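Local atomic coordinates of adenylate cyclase (PDB entry 6YP4), a protein that hydrolyses triphosphates as its dominant activity, although it was named as an adenylyl cyclase, and binds a non-hydrolysable GTP analogue and magnesium. Residues 144-149 / 174-179; 1-6 / 168-173. One frame throughout, in Å; residues are numbered along the deposited sequence.

Contact 1. Residues 144-149 / 174-179; sequences EGLILE and KGLLEG. With GCP (phosphomethylphosphonic acid guanylate ester), chain B; GCP (phosphomethylphosphonic acid guanylate ester), chain C.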
# COMPACT_ATOMS: atom_id res chain seq x y z
N GLU A 144 1.69 13.18 -8.33
CA GLU A 144 0.32 12.68 -8.51
C GLU A 144 0.01 11.48 -7.64
O GLU A 144 -0.86 10.66 -7.99
CB GLU A 144 0.03 12.37 -9.99
CG GLU A 144 0.41 13.51 -10.91
CD GLU A 144 0.03 13.26 -12.36
OE1 GLU A 144 0.77 13.74 -13.25
OE2 GLU A 144 -1.02 12.63 -12.60
N GLY A 145 0.67 11.37 -6.49
CA GLY A 145 0.44 10.25 -5.60
C GLY A 145 0.96 8.92 -6.10
O GLY A 145 0.71 7.89 -5.45
N LEU A 146 1.64 8.89 -7.24
CA LEU A 146 2.23 7.65 -7.73
C LEU A 146 3.18 7.07 -6.69
O LEU A 146 3.92 7.80 -6.02
CB LEU A 146 3.00 7.91 -9.03
CG LEU A 146 2.18 8.39 -10.24
CD1 LEU A 146 3.07 8.97 -11.34
CD2 LEU A 146 1.30 7.25 -10.76
N ILE A 147 3.15 5.74 -6.56
CA ILE A 147 3.94 5.00 -5.58
C ILE A 147 5.09 4.35 -6.33
O ILE A 147 4.87 3.53 -7.23
CB ILE A 147 3.09 3.94 -4.86
CG1 ILE A 147 1.94 4.60 -4.06
CG2 ILE A 147 3.96 3.03 -4.03
CD1 ILE A 147 2.44 5.38 -2.87
N LEU A 148 6.32 4.70 -5.95
CA LEU A 148 7.53 4.09 -6.50
C LEU A 148 8.11 3.10 -5.51
O LEU A 148 8.19 3.39 -4.31
CB LEU A 148 8.58 5.15 -6.83
CG LEU A 148 8.19 6.33 -7.73
CD1 LEU A 148 9.35 7.31 -7.79
CD2 LEU A 148 7.77 5.90 -9.13
N GLU A 149 8.55 1.94 -6.01
CA GLU A 149 9.15 0.90 -5.19
C GLU A 149 10.55 0.63 -5.72
O GLU A 149 10.70 0.20 -6.87
CB GLU A 149 8.33 -0.39 -5.22
CG GLU A 149 7.06 -0.34 -4.39
CD GLU A 149 5.95 -1.15 -5.02
OE1 GLU A 149 5.44 -0.71 -6.06
OE2 GLU A 149 5.62 -2.23 -4.48
N LYS A 174 5.32 5.90 -17.54
CA LYS A 174 6.66 5.47 -17.92
C LYS A 174 7.45 6.62 -18.54
O LYS A 174 8.65 6.75 -18.30
CB LYS A 174 6.57 4.27 -18.86
CG LYS A 174 7.89 3.91 -19.52
CD LYS A 174 7.73 2.68 -20.38
CE LYS A 174 7.62 3.05 -21.84
NZ LYS A 174 7.56 1.82 -22.68
N GLY A 175 6.78 7.47 -19.31
CA GLY A 175 7.42 8.69 -19.79
C GLY A 175 7.86 9.60 -18.65
O GLY A 175 8.99 10.09 -18.63
N LEU A 176 6.96 9.84 -17.69
CA LEU A 176 7.33 10.59 -16.49
C LEU A 176 8.54 9.98 -15.79
O LEU A 176 9.48 10.69 -15.42
CB LEU A 176 6.14 10.62 -15.53
CG LEU A 176 4.90 11.41 -15.96
CD1 LEU A 176 3.84 11.33 -14.91
CD2 LEU A 176 5.22 12.86 -16.25
N LEU A 177 8.52 8.67 -15.56
CA LEU A 177 9.57 8.03 -14.78
C LEU A 177 10.90 8.06 -15.54
O LEU A 177 11.94 8.40 -14.97
CB LEU A 177 9.17 6.59 -14.43
CG LEU A 177 10.04 5.81 -13.44
CD1 LEU A 177 10.44 6.64 -12.22
CD2 LEU A 177 9.39 4.50 -13.01
N GLU A 178 10.88 7.73 -16.83
CA GLU A 178 12.10 7.83 -17.62
C GLU A 178 12.64 9.26 -17.63
O GLU A 178 13.85 9.48 -17.50
CB GLU A 178 11.86 7.34 -19.05
CG GLU A 178 11.47 5.86 -19.15
CD GLU A 178 11.69 5.29 -20.56
OE1 GLU A 178 10.71 4.89 -21.21
OE2 GLU A 178 12.86 5.23 -20.98
N GLY A 179 11.75 10.25 -17.78
CA GLY A 179 12.19 11.64 -17.79
C GLY A 179 12.88 12.06 -16.49
O GLY A 179 13.82 12.84 -16.51
PG GCP B . 7.65 -7.47 -8.44
O1G GCP B . 8.34 -6.72 -9.55
O2G GCP B . 8.60 -7.67 -7.28
O3G GCP B . 7.17 -8.80 -8.96
C3B GCP B . 6.23 -6.46 -7.89
PB GCP B . 5.33 -7.41 -6.57
O1B GCP B . 5.24 -8.87 -6.88
O2B GCP B . 5.93 -7.15 -5.22
O3A GCP B . 3.80 -6.80 -6.59
PA GCP B . 2.78 -7.14 -5.35
O1A GCP B . 1.43 -7.45 -5.98
O2A GCP B . 3.31 -8.38 -4.65
O5' GCP B . 2.73 -5.85 -4.27
C5' GCP B . 3.31 -4.61 -4.65
C4' GCP B . 2.50 -3.94 -5.85
O4' GCP B . 0.95 -3.96 -5.66
C3' GCP B . 2.81 -2.71 -5.92
O3' GCP B . 3.01 -2.32 -7.30
C2' GCP B . 1.60 -1.84 -5.16
O2' GCP B . 1.28 -0.58 -5.86
C1' GCP B . 0.57 -2.59 -5.02
N9 GCP B . 0.25 -2.76 -3.55
C8 GCP B . 0.70 -3.82 -2.87
N7 GCP B . 0.29 -3.73 -1.59
C5 GCP B . -0.42 -2.60 -1.48
C6 GCP B . -1.08 -2.02 -0.39
O6 GCP B . -1.07 -2.55 0.67
N1 GCP B . -1.73 -0.86 -0.55
C2 GCP B . -1.74 -0.25 -1.77
N2 GCP B . -2.48 1.01 -1.82
N3 GCP B . -1.10 -0.82 -2.82
C4 GCP B . -0.44 -1.99 -2.68
PG GCP C . -8.90 9.36 4.33
O1G GCP C . -10.17 9.49 3.54
O2G GCP C . -9.13 8.47 5.54
O3G GCP C . -8.44 10.72 4.77
C3B GCP C . -7.64 8.59 3.26
PB GCP C . -6.05 8.50 4.20
O1B GCP C . -5.80 9.72 5.04
O2B GCP C . -5.99 7.24 5.03
O3A GCP C . -4.88 8.43 3.05
PA GCP C . -3.35 8.01 3.48
O1A GCP C . -2.41 8.94 2.73
O2A GCP C . -3.21 8.23 4.98
O5' GCP C . -3.07 6.38 3.13
C5' GCP C . -4.02 5.69 2.31
C4' GCP C . -4.03 6.25 0.83
O4' GCP C . -2.61 6.47 0.22
C3' GCP C . -4.59 5.40 0.07
O3' GCP C . -5.48 6.08 -0.86
C2' GCP C . -3.38 4.54 -0.71
O2' GCP C . -3.70 4.25 -2.12
C1' GCP C . -2.28 5.17 -0.58
N9 GCP C . -1.28 4.31 0.17
C8 GCP C . -1.12 4.45 1.49
N7 GCP C . -0.19 3.58 1.92
C5 GCP C . 0.23 2.89 0.85
C6 GCP C . 1.18 1.87 0.71
O6 GCP C . 1.77 1.48 1.66
N1 GCP C . 1.41 1.34 -0.49
C2 GCP C . 0.73 1.79 -1.58
N2 GCP C . 1.07 1.14 -2.84
N3 GCP C . -0.19 2.78 -1.44
C4 GCP C . -0.44 3.33 -0.23

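Contact 2. Residues 1-6 / 168-173; sequences MEIEIK and TEPERV. With GCP (phosphomethylphosphonic acid guanylate ester), chain B; EDO (1,2-ethanediol), chain I.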
# COMPACT_ATOMS: atom_id res chain seq x y z
N MET A 1 -6.25 -7.41 -13.81
CA MET A 1 -4.97 -7.26 -14.48
C MET A 1 -4.12 -6.23 -13.76
O MET A 1 -4.57 -5.11 -13.51
CB MET A 1 -5.16 -6.86 -15.95
CG MET A 1 -3.93 -7.07 -16.81
SD MET A 1 -3.45 -8.81 -16.89
CE MET A 1 -3.46 -9.09 -18.66
N GLU A 2 -2.90 -6.62 -13.40
CA GLU A 2 -1.96 -5.77 -12.67
C GLU A 2 -0.94 -5.21 -13.66
O GLU A 2 -0.27 -5.98 -14.35
CB GLU A 2 -1.27 -6.55 -11.56
CG GLU A 2 -0.41 -5.72 -10.63
CD GLU A 2 -1.19 -5.16 -9.46
OE1 GLU A 2 -2.43 -5.09 -9.54
OE2 GLU A 2 -0.56 -4.79 -8.45
N ILE A 3 -0.82 -3.89 -13.72
CA ILE A 3 0.06 -3.21 -14.66
C ILE A 3 1.12 -2.44 -13.88
O ILE A 3 0.80 -1.61 -13.02
CB ILE A 3 -0.72 -2.26 -15.58
CG1 ILE A 3 -1.78 -3.05 -16.36
CG2 ILE A 3 0.23 -1.55 -16.53
CD1 ILE A 3 -2.30 -2.34 -17.59
N GLU A 4 2.40 -2.70 -14.20
CA GLU A 4 3.51 -2.02 -13.55
C GLU A 4 4.55 -1.63 -14.58
O GLU A 4 4.74 -2.29 -15.61
CB GLU A 4 4.17 -2.88 -12.45
CG GLU A 4 3.64 -2.60 -11.04
CD GLU A 4 4.59 -3.00 -9.92
OE1 GLU A 4 4.78 -4.22 -9.72
OE2 GLU A 4 5.12 -2.11 -9.23
N ILE A 5 5.22 -0.52 -14.31
CA ILE A 5 6.43 -0.13 -15.01
C ILE A 5 7.58 -0.77 -14.26
O ILE A 5 7.57 -0.82 -13.03
CB ILE A 5 6.57 1.41 -15.06
CG1 ILE A 5 5.31 2.05 -15.66
CG2 ILE A 5 7.82 1.83 -15.81
CD1 ILE A 5 4.98 1.55 -17.02
N LYS A 6 8.57 -1.31 -14.98
CA LYS A 6 9.68 -2.01 -14.32
C LYS A 6 10.98 -1.66 -15.02
O LYS A 6 11.20 -2.07 -16.17
CB LYS A 6 9.45 -3.52 -14.29
CG LYS A 6 8.30 -3.96 -13.39
CD LYS A 6 8.23 -5.47 -13.25
CE LYS A 6 7.12 -5.88 -12.31
NZ LYS A 6 7.07 -7.37 -12.17
N THR A 168 -2.46 2.81 -13.77
CA THR A 168 -3.46 2.55 -14.79
C THR A 168 -3.14 3.26 -16.10
O THR A 168 -3.85 3.05 -17.09
CB THR A 168 -4.86 2.99 -14.31
OG1 THR A 168 -4.90 4.42 -14.20
CG2 THR A 168 -5.17 2.37 -12.98
N GLU A 169 -2.08 4.07 -16.13
CA GLU A 169 -1.66 4.80 -17.32
C GLU A 169 -0.20 4.46 -17.66
O GLU A 169 0.68 5.31 -17.55
CB GLU A 169 -1.79 6.31 -17.15
CG GLU A 169 -3.10 6.80 -16.53
CD GLU A 169 -3.17 8.32 -16.47
OE1 GLU A 169 -3.02 8.97 -17.53
OE2 GLU A 169 -3.32 8.86 -15.37
N PRO A 170 0.06 3.22 -18.11
CA PRO A 170 1.47 2.80 -18.28
C PRO A 170 2.28 3.67 -19.23
O PRO A 170 3.44 3.99 -18.92
CB PRO A 170 1.34 1.36 -18.79
CG PRO A 170 -0.07 1.24 -19.29
CD PRO A 170 -0.88 2.15 -18.44
N GLU A 171 1.74 4.06 -20.38
CA GLU A 171 2.56 4.79 -21.33
C GLU A 171 2.93 6.18 -20.82
O GLU A 171 4.06 6.62 -20.99
CB GLU A 171 1.87 4.87 -22.69
CG GLU A 171 1.74 3.51 -23.34
CD GLU A 171 3.09 2.88 -23.63
OE1 GLU A 171 3.16 1.63 -23.67
OE2 GLU A 171 4.08 3.62 -23.83
N ARG A 172 1.99 6.87 -20.17
CA ARG A 172 2.32 8.23 -19.74
C ARG A 172 3.19 8.23 -18.48
O ARG A 172 4.08 9.08 -18.34
CB ARG A 172 1.03 9.01 -19.52
CG ARG A 172 1.23 10.39 -18.97
CD ARG A 172 -0.08 11.04 -18.61
NE ARG A 172 0.09 11.85 -17.43
CZ ARG A 172 -0.46 11.54 -16.27
NH1 ARG A 172 -1.21 10.46 -16.17
NH2 ARG A 172 -0.26 12.29 -15.20
N VAL A 173 2.95 7.32 -17.54
CA VAL A 173 3.75 7.31 -16.33
C VAL A 173 5.17 6.87 -16.64
O VAL A 173 6.15 7.40 -16.09
CB VAL A 173 3.10 6.44 -15.24
CG1 VAL A 173 4.03 6.25 -14.05
CG2 VAL A 173 1.75 7.06 -14.79
PG GCP B . 7.65 -7.47 -8.44
O1G GCP B . 8.34 -6.72 -9.55
O2G GCP B . 8.60 -7.67 -7.28
O3G GCP B . 7.17 -8.80 -8.96
C3B GCP B . 6.23 -6.46 -7.89
PB GCP B . 5.33 -7.41 -6.57
O1B GCP B . 5.24 -8.87 -6.88
O2B GCP B . 5.93 -7.15 -5.22
O3A GCP B . 3.80 -6.80 -6.59
PA GCP B . 2.78 -7.14 -5.35
O1A GCP B . 1.43 -7.45 -5.98
O2A GCP B . 3.31 -8.38 -4.65
O5' GCP B . 2.73 -5.85 -4.27
C5' GCP B . 3.31 -4.61 -4.65
C4' GCP B . 2.50 -3.94 -5.85
O4' GCP B . 0.95 -3.96 -5.66
C3' GCP B . 2.81 -2.71 -5.92
O3' GCP B . 3.01 -2.32 -7.30
C2' GCP B . 1.60 -1.84 -5.16
O2' GCP B . 1.28 -0.58 -5.86
C1' GCP B . 0.57 -2.59 -5.02
N9 GCP B . 0.25 -2.76 -3.55
C8 GCP B . 0.70 -3.82 -2.87
N7 GCP B . 0.29 -3.73 -1.59
C5 GCP B . -0.42 -2.60 -1.48
C6 GCP B . -1.08 -2.02 -0.39
O6 GCP B . -1.07 -2.55 0.67
N1 GCP B . -1.73 -0.86 -0.55
C2 GCP B . -1.74 -0.25 -1.77
N2 GCP B . -2.48 1.01 -1.82
N3 GCP B . -1.10 -0.82 -2.82
C4 GCP B . -0.44 -1.99 -2.68
C1 EDO I . -1.45 4.40 -21.97
O1 EDO I . -1.53 3.02 -21.61
C2 EDO I . -1.43 5.24 -20.70
O2 EDO I . -0.85 6.53 -20.90

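Contact 1. Residues 144-149 / 174-179
Leu148 and Leu177 meet through one methyl each, Leu148 CD2 resting 4.2 Å from Leu177 CD1, and it is unusual how little else joins the two segments: only 139 Å² is buried, summed over both sides. The two side chains lie side by side, running in opposite senses. In Leu177, CG stands anti to the backbone N (chi1 -171°), which places CD1 against Leu148. A second methyl pair lies just before the strand begins, Leu146 CD1 against Leu176 CD1 at 4.3 Å. Branched leucines suit both places, bridging the gap between backbones with apolar ends alone. Here helix 170-183 packs on the outer side of the antiparallel sheet of the CYTH fold, whose other side lines the nucleotide pocket. On that inner side strand 147-155 turns Ile147 and Glu149 to the ligands. Ile147 lays CG2 3.7 Å from N2 of the chain C nucleotide (GCP), an apolar surface for the base, while in the conformer given the Glu149 carboxylate borders the ribose of the chain B nucleotide. Where the loop precedes the strand, Glu144 adds its OE1 4.2 Å from Leu176 CD1, but that oxygen's strong partner is Arg172.

Contact 2. Residues 1-6 / 168-173
Strand 2-9 runs past the residues leading into helix 170-183 and its first turn, with Ile3 CA 6.8 Å from Thr168 CA and Ile5 CA 6.6 Å from Pro170 CA; Pro170 offers a compact apolar face to both isoleucines. This strand belongs to the antiparallel sheet of the CYTH fold, and its opening Glu2-Ile3-Glu4-Ile5-Lys6 is the family's alternating ExExK signature: isoleucines face the helix, charged residues the nucleotide. Ile3 crosses Pro170 obliquely, CG2 lying 3.8 Å from Pro170 CB and nearly as close to CG. Ile5 reaches the same residue with CD1, 3.5 Å from Pro170 O, a touch of methyl on carbonyl. Proline suits the first turn of a helix, where its missing N-H costs no bond, and Glu169 before it is the N-cap residue. In the pocket, Glu4 and Glu2 border the ribose. Lys6, extended beyond CG, brings NZ to the gamma-phosphonate in a weak hydrogen bond to O1G; a methionine in its place would probably leave that oxygen without this positive mate. Back at the helix start, Arg172 meets Glu169 in plane at its guanidinium edge, NH1 lying 2.7 Å from Glu169 OE1.

Contacts 1 and 2 lie with centres about 9 Å apart and share helix 170-183, whose first turn meets residues 1-6 and whose following residues meet 144-149. They touch directly: Glu144 OE1 and Arg172 NH2 form a 2.6 Å salt bridge, Lys174 CB packs 3.6 Å from Ile5 CD1, and Leu146 CD1 lies 4.0 Å from Val173 CG1. Across the sheet, the same two strands contribute to one pocket. There, in the conformers given, Glu149 OE1 and Glu4 OE2 come to 3.5 Å, like charges close together. Arg52, Arg54, Lys67, Arg137 and Lys195, with Lys28 of the second subunit, add further hydrogen bonds to the chain B nucleotide.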